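Local coordinates for protein 1-deoxy-D-xylulose 5-phosphate reductoisomerase (Zymomonas mobilis, PDB 1R0K) that catalyses the NADPH-dependent rearrangement and reduction of 1-deoxy-D-xylulose 5-phosphate to 2-C-methyl-D-erythritol 4-phosphate in isoprenoid biosynthesis, using a divalent metal ion, at residues B[108-113]-B[120-125]; B[8-13]-B[88-93]; B[112-117]-B[133-138]; B[14-19]-B[98-103]. All coordinates share one frame; numbering follows the deposited sequence.

Interaction 1: B[108-113]-B[120-125]; sequences KATLAA and VALANK
Ala113 and Val120 bring helix 107-115 and strand 119-122 closest, with their CA atoms 7.0 Å apart, while the CA atoms of Thr110 and Asn124 stand 7.9 Å from each other. Such spacings leave room for one thin layer of side chains and no backbone bonding. These elements are the last two of the beta-alpha-beta unit that starts with strand 96-99, so the helix covers the strand that follows it.

The inward CB of Ala113 lies 4.3 Å from Val120 CG2, and Val120 CG2 also lies 3.9 Å from Ala113 O. One turn earlier, Thr110 splits its two branches between two partners. Its chi1 of -62° sets OG1 beside the backbone N and leaves CG2 anti to it; this methyl meets Leu122 CD1 at 3.9 Å, the two side chains crossing at about a right angle. Thr110 OG1 faces Asn124 CB at 4.1 Å, but is hydrogen-bonded to Gly106 O, just before the helix.

Asn124, predicted to bind NADPH, turns its amide elsewhere: ND2 bonds to Ile101 O and Gly103 O, and OD1 to Ser127 OG, and the side chain caps a backbone N just past 120-125, at the turn into the next helix. No hydrogen bond crosses between the segments, which implies adhesion by dispersion and burial, with the polar ends satisfied by groups outside the contact.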
# COMPACT_ATOMS: atom_id res chain seq x y z
N LYS B 108 -1.45 -13.42 -30.59
CA LYS B 108 -1.51 -14.87 -30.76
C LYS B 108 -0.71 -15.67 -29.74
O LYS B 108 -1.22 -16.62 -29.15
CB LYS B 108 -1.06 -15.26 -32.17
CG LYS B 108 -2.11 -15.06 -33.24
CD LYS B 108 -3.22 -16.08 -33.09
CE LYS B 108 -4.19 -16.01 -34.25
NZ LYS B 108 -5.24 -17.07 -34.13
N ALA B 109 0.55 -15.30 -29.55
CA ALA B 109 1.41 -16.00 -28.60
C ALA B 109 0.93 -15.76 -27.17
O ALA B 109 0.95 -16.67 -26.34
CB ALA B 109 2.86 -15.54 -28.75
N THR B 110 0.50 -14.54 -26.90
CA THR B 110 0.01 -14.19 -25.57
C THR B 110 -1.21 -15.03 -25.22
O THR B 110 -1.28 -15.61 -24.14
CB THR B 110 -0.34 -12.68 -25.49
OG1 THR B 110 0.85 -11.91 -25.73
CG2 THR B 110 -0.89 -12.32 -24.13
N LEU B 111 -2.16 -15.11 -26.14
CA LEU B 111 -3.36 -15.90 -25.89
C LEU B 111 -2.99 -17.37 -25.73
O LEU B 111 -3.52 -18.05 -24.85
CB LEU B 111 -4.35 -15.75 -27.04
CG LEU B 111 -5.62 -16.60 -26.91
CD1 LEU B 111 -6.23 -16.40 -25.54
CD2 LEU B 111 -6.60 -16.21 -28.01
N ALA B 112 -2.08 -17.85 -26.57
CA ALA B 112 -1.65 -19.24 -26.49
C ALA B 112 -1.09 -19.55 -25.10
O ALA B 112 -1.45 -20.56 -24.49
CB ALA B 112 -0.59 -19.54 -27.55
N ALA B 113 -0.22 -18.68 -24.60
CA ALA B 113 0.37 -18.86 -23.27
C ALA B 113 -0.72 -18.85 -22.20
O ALA B 113 -0.73 -19.69 -21.29
CB ALA B 113 1.37 -17.74 -22.99
N VAL B 120 1.14 -16.12 -16.34
CA VAL B 120 1.50 -15.21 -17.42
C VAL B 120 1.68 -13.80 -16.90
O VAL B 120 0.74 -13.20 -16.37
CB VAL B 120 0.43 -15.19 -18.52
CG1 VAL B 120 0.85 -14.26 -19.65
CG2 VAL B 120 0.19 -16.60 -19.05
N ALA B 121 2.90 -13.27 -17.02
CA ALA B 121 3.18 -11.90 -16.61
C ALA B 121 2.90 -11.12 -17.90
O ALA B 121 3.60 -11.29 -18.90
CB ALA B 121 4.66 -11.75 -16.18
N LEU B 122 1.87 -10.28 -17.87
CA LEU B 122 1.45 -9.55 -19.06
C LEU B 122 1.96 -8.13 -19.22
O LEU B 122 1.68 -7.25 -18.40
CB LEU B 122 -0.08 -9.53 -19.13
CG LEU B 122 -0.72 -8.80 -20.32
CD1 LEU B 122 -0.27 -9.44 -21.62
CD2 LEU B 122 -2.25 -8.86 -20.20
N ALA B 123 2.72 -7.91 -20.29
CA ALA B 123 3.28 -6.61 -20.61
C ALA B 123 2.64 -6.08 -21.91
O ALA B 123 2.44 -4.88 -22.07
CB ALA B 123 4.79 -6.71 -20.77
N ASN B 124 2.32 -6.99 -22.83
CA ASN B 124 1.69 -6.62 -24.10
C ASN B 124 0.39 -5.86 -23.82
O ASN B 124 -0.49 -6.36 -23.12
CB ASN B 124 1.39 -7.88 -24.93
CG ASN B 124 0.57 -7.58 -26.18
OD1 ASN B 124 -0.66 -7.56 -26.13
ND2 ASN B 124 1.25 -7.34 -27.29
N LYS B 125 0.27 -4.66 -24.37
CA LYS B 125 -0.91 -3.82 -24.15
C LYS B 125 -2.14 -4.13 -25.01
O LYS B 125 -3.27 -4.01 -24.54
CB LYS B 125 -0.53 -2.35 -24.32
CG LYS B 125 0.57 -1.88 -23.38
CD LYS B 125 0.96 -0.43 -23.67
CE LYS B 125 2.00 0.07 -22.68
NZ LYS B 125 3.29 -0.66 -22.83

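Interaction 2: B[8-13]-B[88-93]; sequences TVLGAT and EAAMMG. With ACT (acetate ion), chain F.
A single water bridges Thr8 and Ala89, and it makes the polar link between two segments that share no direct hydrogen bond. It lies 2.7 Å from Thr8 OG1 and donates to Ala89 O at 2.9 Å, filling the gap between two oxygens that are themselves 4.4 Å apart (OG1 of Thr8 to O of Ala89). Thr8 OG1 is gripped a second time by Ala35 N on strand 31-38, so the hydroxyl is tied to a neighbouring strand as well as to the end of helix 83-90.

Beside this bridge the contact is apolar. Leu10 carries its CG anti to the carbonyl carbon (chi1 -53°), and its CD1 meets Ala90 CB at 4.1 Å. Ala109 of helix 107-115 touches both side chains, making this a three-way meeting of strand and two helices.

Strand 5-10 here runs into the glycine-rich turn of a Rossmann-type nucleotide fold, where Gly11 opens the GxxGxxG pattern continued by Gly14 and Gly17. Gly11 has a positive phi of 88°, a conformation that would push a side chain against the preceding carbonyl.

Thr13, further along the turn, has OG1 between its backbone N and carbonyl carbon (chi1 56°) and donates to an acetate oxygen, O, at 2.7 Å. The acetate, probably from the crystallisation liquor, is also held by the backbone N atoms of Asn39, Arg40 and Asn41. Since Thr13, Arg40 and Asn41 are predicted NADPH ligands, this arrangement is consistent with a place suited to an anionic part of the cofactor.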
# COMPACT_ATOMS: atom_id res chain seq x y z
N THR B 8 9.56 -18.72 -19.75
CA THR B 8 9.66 -18.35 -21.15
C THR B 8 9.47 -16.85 -21.25
O THR B 8 8.58 -16.28 -20.59
CB THR B 8 8.59 -19.06 -22.01
OG1 THR B 8 9.01 -20.40 -22.28
CG2 THR B 8 8.38 -18.32 -23.33
N VAL B 9 10.31 -16.20 -22.04
CA VAL B 9 10.22 -14.76 -22.21
C VAL B 9 9.93 -14.44 -23.67
O VAL B 9 10.76 -14.64 -24.55
CB VAL B 9 11.52 -14.06 -21.79
CG1 VAL B 9 11.35 -12.55 -21.88
CG2 VAL B 9 11.91 -14.49 -20.39
N LEU B 10 8.71 -13.96 -23.91
CA LEU B 10 8.30 -13.57 -25.26
C LEU B 10 8.67 -12.10 -25.39
O LEU B 10 8.09 -11.25 -24.72
CB LEU B 10 6.79 -13.77 -25.40
CG LEU B 10 6.28 -15.16 -25.03
CD1 LEU B 10 4.76 -15.19 -25.14
CD2 LEU B 10 6.91 -16.22 -25.95
N GLY B 11 9.65 -11.80 -26.24
CA GLY B 11 10.10 -10.43 -26.41
C GLY B 11 11.18 -10.19 -25.37
O GLY B 11 11.07 -9.31 -24.52
N ALA B 12 12.24 -10.99 -25.44
CA ALA B 12 13.32 -10.92 -24.47
C ALA B 12 14.42 -9.90 -24.74
O ALA B 12 15.32 -9.75 -23.93
CB ALA B 12 13.95 -12.30 -24.32
N THR B 13 14.35 -9.20 -25.87
CA THR B 13 15.39 -8.24 -26.22
C THR B 13 15.00 -6.78 -26.03
O THR B 13 15.84 -5.89 -26.17
CB THR B 13 15.86 -8.45 -27.66
OG1 THR B 13 14.73 -8.38 -28.54
CG2 THR B 13 16.52 -9.82 -27.80
N GLU B 88 4.17 -21.39 -31.02
CA GLU B 88 4.65 -22.69 -30.56
C GLU B 88 5.54 -22.54 -29.34
O GLU B 88 5.42 -23.30 -28.38
CB GLU B 88 5.39 -23.42 -31.69
CG GLU B 88 4.48 -23.82 -32.84
CD GLU B 88 5.25 -24.43 -34.00
OE1 GLU B 88 5.99 -25.41 -33.78
OE2 GLU B 88 5.11 -23.92 -35.14
N ALA B 89 6.43 -21.55 -29.36
CA ALA B 89 7.31 -21.32 -28.22
C ALA B 89 6.46 -21.06 -26.97
O ALA B 89 6.76 -21.56 -25.89
CB ALA B 89 8.22 -20.13 -28.49
N ALA B 90 5.40 -20.27 -27.14
CA ALA B 90 4.51 -19.92 -26.04
C ALA B 90 3.75 -21.13 -25.51
O ALA B 90 3.19 -21.09 -24.42
CB ALA B 90 3.53 -18.83 -26.49
N MET B 91 3.72 -22.20 -26.30
CA MET B 91 3.01 -23.41 -25.92
C MET B 91 3.95 -24.51 -25.44
O MET B 91 3.52 -25.63 -25.21
CB MET B 91 2.19 -23.92 -27.11
CG MET B 91 1.07 -22.99 -27.53
SD MET B 91 0.24 -23.55 -29.04
CE MET B 91 -0.78 -24.87 -28.39
N MET B 92 5.23 -24.19 -25.28
CA MET B 92 6.19 -25.19 -24.83
C MET B 92 6.01 -25.64 -23.38
O MET B 92 6.65 -26.59 -22.94
CB MET B 92 7.62 -24.70 -25.08
CG MET B 92 7.99 -24.65 -26.56
SD MET B 92 9.69 -24.18 -26.88
CE MET B 92 10.55 -25.73 -26.48
N GLY B 93 5.12 -24.97 -22.65
CA GLY B 93 4.84 -25.39 -21.28
C GLY B 93 5.46 -24.68 -20.09
O GLY B 93 5.36 -25.18 -18.96
C ACT F . 13.73 -6.66 -31.26
O ACT F . 14.14 -7.89 -31.15
OXT ACT F . 13.56 -6.02 -32.35
CH3 ACT F . 13.40 -5.84 -30.06
O HOH W 1 6.81 -21.76 -22.99

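Interaction 3: B[112-117]-B[133-138]; sequences AAIRKG and GLMIDA
Ile114 supplies the apolar part of this helix-helix contact by sending its two branches to different residues of 133-138. CG2, anti to the backbone N, presses on Ala138 CB at 3.8 Å and reaches Ala138 C at 4.0 Å, so it lies against both the methyl and the backbone there. The other branch extends through CG1 (chi2 175°) to set CD1 3.9 Å from Met135 SD. Met135 bends at chi2, -66°, which turns its sulfur across the isoleucine chain at about a right angle. Leu111, one turn before Ile114, also touches both Met135 and Ala138.

Helices 107-115 and 132-142 belong to successive crossovers of the parallel Rossmann-type sheet: the first leads into strand 119-122, and the second, after the short helix 126-129, leads into strand 145-148.

Hydrogen bonding stays within each helix or goes outside the pair. Lys116 N donates to Ala113 O at 3.1 Å and Gly117 N to Ile114 O at 2.9 Å, short-range bonds where Gly117 leaves helical geometry with a phi of 70°. Ile114 O, besides accepting from Gly117 N, is hydrogen-bonded to Thr144 OG1, in the loop before strand 145-148.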
# COMPACT_ATOMS: atom_id res chain seq x y z
N ALA B 112 -2.08 -17.85 -26.57
CA ALA B 112 -1.65 -19.24 -26.49
C ALA B 112 -1.09 -19.55 -25.10
O ALA B 112 -1.45 -20.56 -24.49
CB ALA B 112 -0.59 -19.54 -27.55
N ALA B 113 -0.22 -18.68 -24.60
CA ALA B 113 0.37 -18.86 -23.27
C ALA B 113 -0.72 -18.85 -22.20
O ALA B 113 -0.73 -19.69 -21.29
CB ALA B 113 1.37 -17.74 -22.99
N ILE B 114 -1.65 -17.91 -22.30
CA ILE B 114 -2.74 -17.83 -21.34
C ILE B 114 -3.55 -19.13 -21.33
O ILE B 114 -3.90 -19.64 -20.27
CB ILE B 114 -3.67 -16.65 -21.64
CG1 ILE B 114 -2.97 -15.34 -21.28
CG2 ILE B 114 -4.98 -16.79 -20.88
CD1 ILE B 114 -3.75 -14.09 -21.64
N ARG B 115 -3.83 -19.67 -22.51
CA ARG B 115 -4.60 -20.90 -22.62
C ARG B 115 -3.94 -22.12 -21.98
O ARG B 115 -4.61 -23.11 -21.67
CB ARG B 115 -4.94 -21.18 -24.09
CG ARG B 115 -6.07 -20.29 -24.62
CD ARG B 115 -6.27 -20.44 -26.12
NE ARG B 115 -7.52 -19.82 -26.55
CZ ARG B 115 -7.88 -19.65 -27.82
NH1 ARG B 115 -7.08 -20.05 -28.80
NH2 ARG B 115 -9.04 -19.08 -28.12
N LYS B 116 -2.63 -22.05 -21.76
CA LYS B 116 -1.91 -23.16 -21.12
C LYS B 116 -2.24 -23.21 -19.64
O LYS B 116 -1.86 -24.15 -18.94
CB LYS B 116 -0.40 -23.03 -21.32
CG LYS B 116 0.07 -23.39 -22.71
CD LYS B 116 -0.27 -24.84 -23.02
CE LYS B 116 0.04 -25.18 -24.46
NZ LYS B 116 -0.29 -26.60 -24.76
N GLY B 117 -2.92 -22.18 -19.16
CA GLY B 117 -3.34 -22.13 -17.78
C GLY B 117 -2.35 -21.97 -16.64
O GLY B 117 -2.73 -22.12 -15.49
N GLY B 133 -11.74 -8.46 -23.49
CA GLY B 133 -12.80 -9.41 -23.20
C GLY B 133 -12.40 -10.85 -23.47
O GLY B 133 -12.60 -11.73 -22.62
N LEU B 134 -11.83 -11.09 -24.64
CA LEU B 134 -11.39 -12.43 -25.03
C LEU B 134 -10.28 -12.96 -24.13
O LEU B 134 -10.31 -14.12 -23.73
CB LEU B 134 -10.88 -12.40 -26.47
CG LEU B 134 -11.90 -12.00 -27.53
CD1 LEU B 134 -11.21 -11.92 -28.89
CD2 LEU B 134 -13.04 -13.01 -27.56
N MET B 135 -9.31 -12.11 -23.81
CA MET B 135 -8.20 -12.51 -22.96
C MET B 135 -8.67 -12.87 -21.56
O MET B 135 -8.28 -13.91 -21.02
CB MET B 135 -7.16 -11.38 -22.89
CG MET B 135 -6.45 -11.12 -24.21
SD MET B 135 -5.40 -12.50 -24.74
CE MET B 135 -4.75 -11.86 -26.31
N ILE B 136 -9.49 -12.02 -20.96
CA ILE B 136 -9.99 -12.30 -19.62
C ILE B 136 -10.85 -13.56 -19.64
O ILE B 136 -10.87 -14.33 -18.68
CB ILE B 136 -10.80 -11.11 -19.06
CG1 ILE B 136 -9.90 -9.88 -18.96
CG2 ILE B 136 -11.37 -11.47 -17.69
CD1 ILE B 136 -8.63 -10.10 -18.15
N ASP B 137 -11.57 -13.78 -20.74
CA ASP B 137 -12.40 -14.98 -20.86
C ASP B 137 -11.49 -16.21 -20.89
O ASP B 137 -11.79 -17.24 -20.28
CB ASP B 137 -13.24 -14.95 -22.13
CG ASP B 137 -14.47 -14.07 -22.00
OD1 ASP B 137 -14.87 -13.76 -20.86
OD2 ASP B 137 -15.05 -13.69 -23.04
N ALA B 138 -10.37 -16.11 -21.61
CA ALA B 138 -9.43 -17.22 -21.71
C ALA B 138 -8.86 -17.53 -20.33
O ALA B 138 -8.70 -18.69 -19.96
CB ALA B 138 -8.30 -16.87 -22.68

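Interaction 4: B[14-19]-B[98-103]; sequences GSIGHS and MAAIIG
Ile16 meets Met98 and Ala100 across this contact, while the one aromatic ring, His18, stands apart from 98-103. Over one face of its imidazole lies Gly14 O, 3.3 Å above the plane and offset toward the rim; its NE2 is hydrogen-bonded to Asp44 OD2. Gly14 O also receives His18 N at 2.9 Å, so this carbonyl both opens the helix and faces the ring.

The apolar contact rests on one methyl. In Ile16, chi1 of -66° runs to CG1 and leaves CG2 anti to the backbone N; Ile16 CG2 lies 3.9 Å from Met98 SD and 4.0 Å from Ala100 CB. Met98 is bent at chi2 and chi3, which curls its end back so that CE also lies 4.1 Å from Ile16 CG2; the two side chains cross at about a right angle.

Gly14, at the N-cap, Ser15 and Ile16 are predicted NADPH ligands, in keeping with the glycine-rich first turn of a Rossmann-type fold. Helix 15-25 thus leans on the end of strand 96-99, which hydrogen-bonds to strands 5-10 and 119-122, while Ile270 of helix 267-275 touches both Ile16 and Met98.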
# COMPACT_ATOMS: atom_id res chain seq x y z
N GLY B 14 13.73 -6.52 -25.73
CA GLY B 14 13.30 -5.15 -25.51
C GLY B 14 13.70 -4.77 -24.10
O GLY B 14 14.40 -5.54 -23.44
N SER B 15 13.26 -3.61 -23.61
CA SER B 15 13.62 -3.19 -22.25
C SER B 15 13.03 -4.12 -21.19
O SER B 15 13.71 -4.48 -20.23
CB SER B 15 13.17 -1.75 -22.00
OG SER B 15 11.78 -1.61 -22.20
N ILE B 16 11.76 -4.50 -21.35
CA ILE B 16 11.13 -5.39 -20.38
C ILE B 16 11.86 -6.74 -20.37
O ILE B 16 12.15 -7.29 -19.31
CB ILE B 16 9.64 -5.63 -20.72
CG1 ILE B 16 8.84 -4.33 -20.57
CG2 ILE B 16 9.06 -6.73 -19.81
CD1 ILE B 16 8.72 -3.82 -19.14
N GLY B 17 12.15 -7.25 -21.57
CA GLY B 17 12.84 -8.52 -21.68
C GLY B 17 14.21 -8.51 -21.03
O GLY B 17 14.59 -9.46 -20.35
N HIS B 18 14.95 -7.42 -21.24
CA HIS B 18 16.27 -7.29 -20.64
C HIS B 18 16.17 -7.27 -19.12
O HIS B 18 16.95 -7.93 -18.44
CB HIS B 18 16.94 -6.00 -21.13
CG HIS B 18 17.58 -6.12 -22.47
ND1 HIS B 18 17.99 -5.03 -23.20
CD2 HIS B 18 17.89 -7.21 -23.22
CE1 HIS B 18 18.54 -5.44 -24.33
NE2 HIS B 18 18.49 -6.76 -24.37
N SER B 19 15.21 -6.52 -18.60
CA SER B 19 15.02 -6.44 -17.16
C SER B 19 14.59 -7.79 -16.61
O SER B 19 14.98 -8.19 -15.51
CB SER B 19 13.95 -5.39 -16.82
OG SER B 19 14.39 -4.08 -17.18
N MET B 98 6.65 -14.53 -19.59
CA MET B 98 6.66 -13.08 -19.67
C MET B 98 6.19 -12.77 -21.09
O MET B 98 6.87 -13.10 -22.06
CB MET B 98 8.08 -12.53 -19.45
CG MET B 98 8.25 -11.06 -19.82
SD MET B 98 7.07 -9.94 -19.02
CE MET B 98 7.79 -9.82 -17.41
N ALA B 99 5.00 -12.18 -21.21
CA ALA B 99 4.44 -11.84 -22.51
C ALA B 99 4.82 -10.40 -22.79
O ALA B 99 4.10 -9.48 -22.41
CB ALA B 99 2.94 -12.00 -22.49
N ALA B 100 5.94 -10.21 -23.48
CA ALA B 100 6.42 -8.87 -23.76
C ALA B 100 6.55 -8.51 -25.24
O ALA B 100 7.22 -7.54 -25.58
CB ALA B 100 7.74 -8.64 -23.04
N ILE B 101 5.92 -9.29 -26.11
CA ILE B 101 5.95 -8.99 -27.54
C ILE B 101 4.94 -7.85 -27.71
O ILE B 101 3.78 -8.00 -27.34
CB ILE B 101 5.48 -10.20 -28.38
CG1 ILE B 101 6.45 -11.37 -28.19
CG2 ILE B 101 5.40 -9.80 -29.86
CD1 ILE B 101 5.95 -12.67 -28.79
N ILE B 102 5.37 -6.72 -28.27
CA ILE B 102 4.45 -5.59 -28.43
C ILE B 102 3.63 -5.63 -29.72
O ILE B 102 3.97 -6.33 -30.67
CB ILE B 102 5.21 -4.24 -28.38
CG1 ILE B 102 6.06 -4.07 -29.65
CG2 ILE B 102 6.11 -4.20 -27.15
CD1 ILE B 102 6.74 -2.71 -29.74
N GLY B 103 2.53 -4.87 -29.72
CA GLY B 103 1.67 -4.79 -30.89
C GLY B 103 0.72 -5.96 -31.06
O GLY B 103 0.73 -6.90 -30.26

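Overall arrangement
All four contacts build the nucleotide-binding part of the chain around its seven-stranded parallel sheet. Interactions 2 and 4 use adjacent strands, 5-10 and 96-99, and their segments alternate along the chain; their centres are 11 Å apart. Interaction 1 follows in sequence on the next strand, 119-122, and its centre lies 9 Å from that of interaction 2 and 10 Å from that of interaction 4. Interaction 3 shares Ala112 and Ala113 of helix 107-115 with interaction 1, its centre 8 Å from that of interaction 1 and 18 Å from that of interaction 4. Segments 8-13, 14-19 and 120-125 carry predicted NADPH ligands, at strand ends or the helix start beside the same sheet.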